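Local coordinates for pyocin-S2 immunity protein (Pseudomonas aeruginosa, PDB 4QKO) that binds the nuclease domain of the bacteriocin pyocin S2 and probably protects the producing cell by keeping that toxin's DNase inactive, at the interface of chains A and B. Numbering follows the deposited sequence. Chains: chain A, Pyocin-S2 immunity protein; chain B, Pyocin-S2.

The interface of chains A and B. Residues chain A 21, 54-57, 63; chain B 71-72, 74, 85.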
# COMPACT_ATOMS: atom_id res chain seq x y z
N TYR A 21 -2.27 -3.01 -11.37
CA TYR A 21 -2.73 -1.66 -11.14
C TYR A 21 -4.20 -1.56 -10.77
O TYR A 21 -4.56 -0.78 -9.87
CB TYR A 21 -2.49 -0.80 -12.37
CG TYR A 21 -2.62 0.67 -12.19
CD1 TYR A 21 -1.56 1.43 -11.71
CD2 TYR A 21 -3.82 1.30 -12.48
CE1 TYR A 21 -1.71 2.79 -11.53
CE2 TYR A 21 -3.98 2.66 -12.33
CZ TYR A 21 -2.94 3.42 -11.86
OH TYR A 21 -3.18 4.80 -11.81
N LEU A 54 4.17 2.33 -10.09
CA LEU A 54 2.76 2.09 -9.99
C LEU A 54 2.02 3.04 -9.08
O LEU A 54 0.92 3.45 -9.39
CB LEU A 54 2.56 0.68 -9.41
CG LEU A 54 3.15 -0.53 -10.15
CD1 LEU A 54 3.09 -1.72 -9.27
CD2 LEU A 54 2.35 -0.82 -11.39
N TYR A 55 2.58 3.34 -7.92
CA TYR A 55 1.89 4.06 -6.84
C TYR A 55 2.28 5.49 -6.57
O TYR A 55 1.50 6.24 -5.99
CB TYR A 55 1.94 3.25 -5.57
CG TYR A 55 1.36 1.86 -5.80
CD1 TYR A 55 0.05 1.69 -6.18
CD2 TYR A 55 2.15 0.75 -5.78
CE1 TYR A 55 -0.48 0.41 -6.45
CE2 TYR A 55 1.63 -0.53 -5.99
CZ TYR A 55 0.33 -0.68 -6.36
OH TYR A 55 -0.16 -1.92 -6.70
N TYR A 56 3.47 5.89 -6.97
CA TYR A 56 3.94 7.20 -6.71
C TYR A 56 4.62 7.71 -7.98
O TYR A 56 5.87 8.00 -8.01
CB TYR A 56 4.93 7.21 -5.51
CG TYR A 56 4.30 6.70 -4.26
CD1 TYR A 56 3.61 7.54 -3.44
CD2 TYR A 56 4.41 5.36 -3.94
CE1 TYR A 56 3.01 7.05 -2.26
CE2 TYR A 56 3.84 4.84 -2.80
CZ TYR A 56 3.10 5.72 -1.98
OH TYR A 56 2.49 5.25 -0.86
N PRO A 57 3.87 7.73 -9.08
CA PRO A 57 4.48 7.92 -10.40
C PRO A 57 4.96 9.36 -10.59
O PRO A 57 4.47 10.32 -9.95
CB PRO A 57 3.31 7.61 -11.33
CG PRO A 57 2.17 8.04 -10.51
CD PRO A 57 2.45 7.47 -9.19
N ASP A 63 -0.22 8.84 -15.30
CA ASP A 63 -0.43 7.85 -14.25
C ASP A 63 -1.45 6.83 -14.72
O ASP A 63 -2.65 7.03 -14.52
CB ASP A 63 -0.92 8.53 -12.96
CG ASP A 63 -1.18 7.54 -11.84
OD1 ASP A 63 -0.94 6.30 -12.01
OD2 ASP A 63 -1.58 8.01 -10.76
N ASN B 71 -3.36 7.43 -5.37
CA ASN B 71 -3.59 7.29 -6.77
C ASN B 71 -4.50 6.12 -7.08
O ASN B 71 -4.84 5.34 -6.21
CB ASN B 71 -2.25 7.24 -7.56
CG ASN B 71 -1.69 5.85 -7.70
OD1 ASN B 71 -1.80 5.05 -6.82
ND2 ASN B 71 -1.05 5.57 -8.86
N PRO B 72 -4.91 5.99 -8.36
CA PRO B 72 -5.90 4.94 -8.66
C PRO B 72 -5.38 3.57 -8.36
O PRO B 72 -6.14 2.71 -7.95
CB PRO B 72 -6.19 5.13 -10.16
CG PRO B 72 -5.90 6.59 -10.40
CD PRO B 72 -4.84 7.01 -9.42
N SER B 74 -3.38 2.71 -5.91
CA SER B 74 -3.49 2.48 -4.49
C SER B 74 -4.95 2.27 -4.04
O SER B 74 -5.24 1.43 -3.17
CB SER B 74 -2.91 3.68 -3.76
OG SER B 74 -1.49 3.71 -3.80
N TYR B 85 0.71 0.37 -0.56
CA TYR B 85 2.18 0.23 -0.64
C TYR B 85 2.89 1.55 -0.28
O TYR B 85 2.38 2.65 -0.59
CB TYR B 85 2.62 -0.22 -2.08
CG TYR B 85 2.18 -1.64 -2.42
CD1 TYR B 85 0.88 -1.88 -2.94
CD2 TYR B 85 2.96 -2.69 -2.19
CE1 TYR B 85 0.46 -3.16 -3.26
CE2 TYR B 85 2.59 -3.97 -2.53
CZ TYR B 85 1.31 -4.21 -3.04
OH TYR B 85 0.89 -5.50 -3.35
O HOH W 1 -0.70 6.34 -4.15
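On the immunity protein the short helix 52-55 gives way to loop at A:Tyr56 and an extended A:Pro57, presenting the carbonyls of its last residues to the nuclease, where B:Asn71 stands directly ahead of helix 72-78. In DNase colicins and their immunity proteins recognition often combines conserved and variable contacts; this patch shows how one asparagine can be read from several directions. The side chain of B:Asn71 takes the crowded position between its own backbone N and carbonyl carbon (chi1 89°), and its amide nitrogen ND2 bonds in plane to a lone pair of A:Leu54 O at 2.9 Å. B:Asn71 ND2 also donates to A:Asp63 OD2 at 3.1 Å, on the syn side of a carboxylate lying nearly coplanar with the amide. That carboxylate is steadied by A:Tyr21, whose phenol OH meets A:Asp63 OD1 from above the carboxylate plane at 2.7 Å; the same hydroxyl packs against the ring carbons of B:Pro72. The other end of the amide turns back to its own chain at the edge of the A:Tyr55 ring: B:Asn71 OD1 accepts B:Ser74 N at 3.0 Å, the donor 36° above the carbonyl plane, N-capping helix 72-78, which should help set which end of the amide faces the carboxylate. Water 1 joins B:Asn71 N and B:Ser74 OG to A:Tyr55 O. The ring of A:Tyr55, backed on one face by A:Leu54 CB, has B:Ser74 beside CD1, while on its opposite rim CE2 comes within 3.4 Å of B:Tyr85 CD1, the two tyrosines crossing obliquely. Neighbouring A:Tyr56 uses its tip instead, its phenol OH donating to main-chain B:Tyr85 O at 2.6 Å, in the carbonyl plane with a C=O···O angle of 152°.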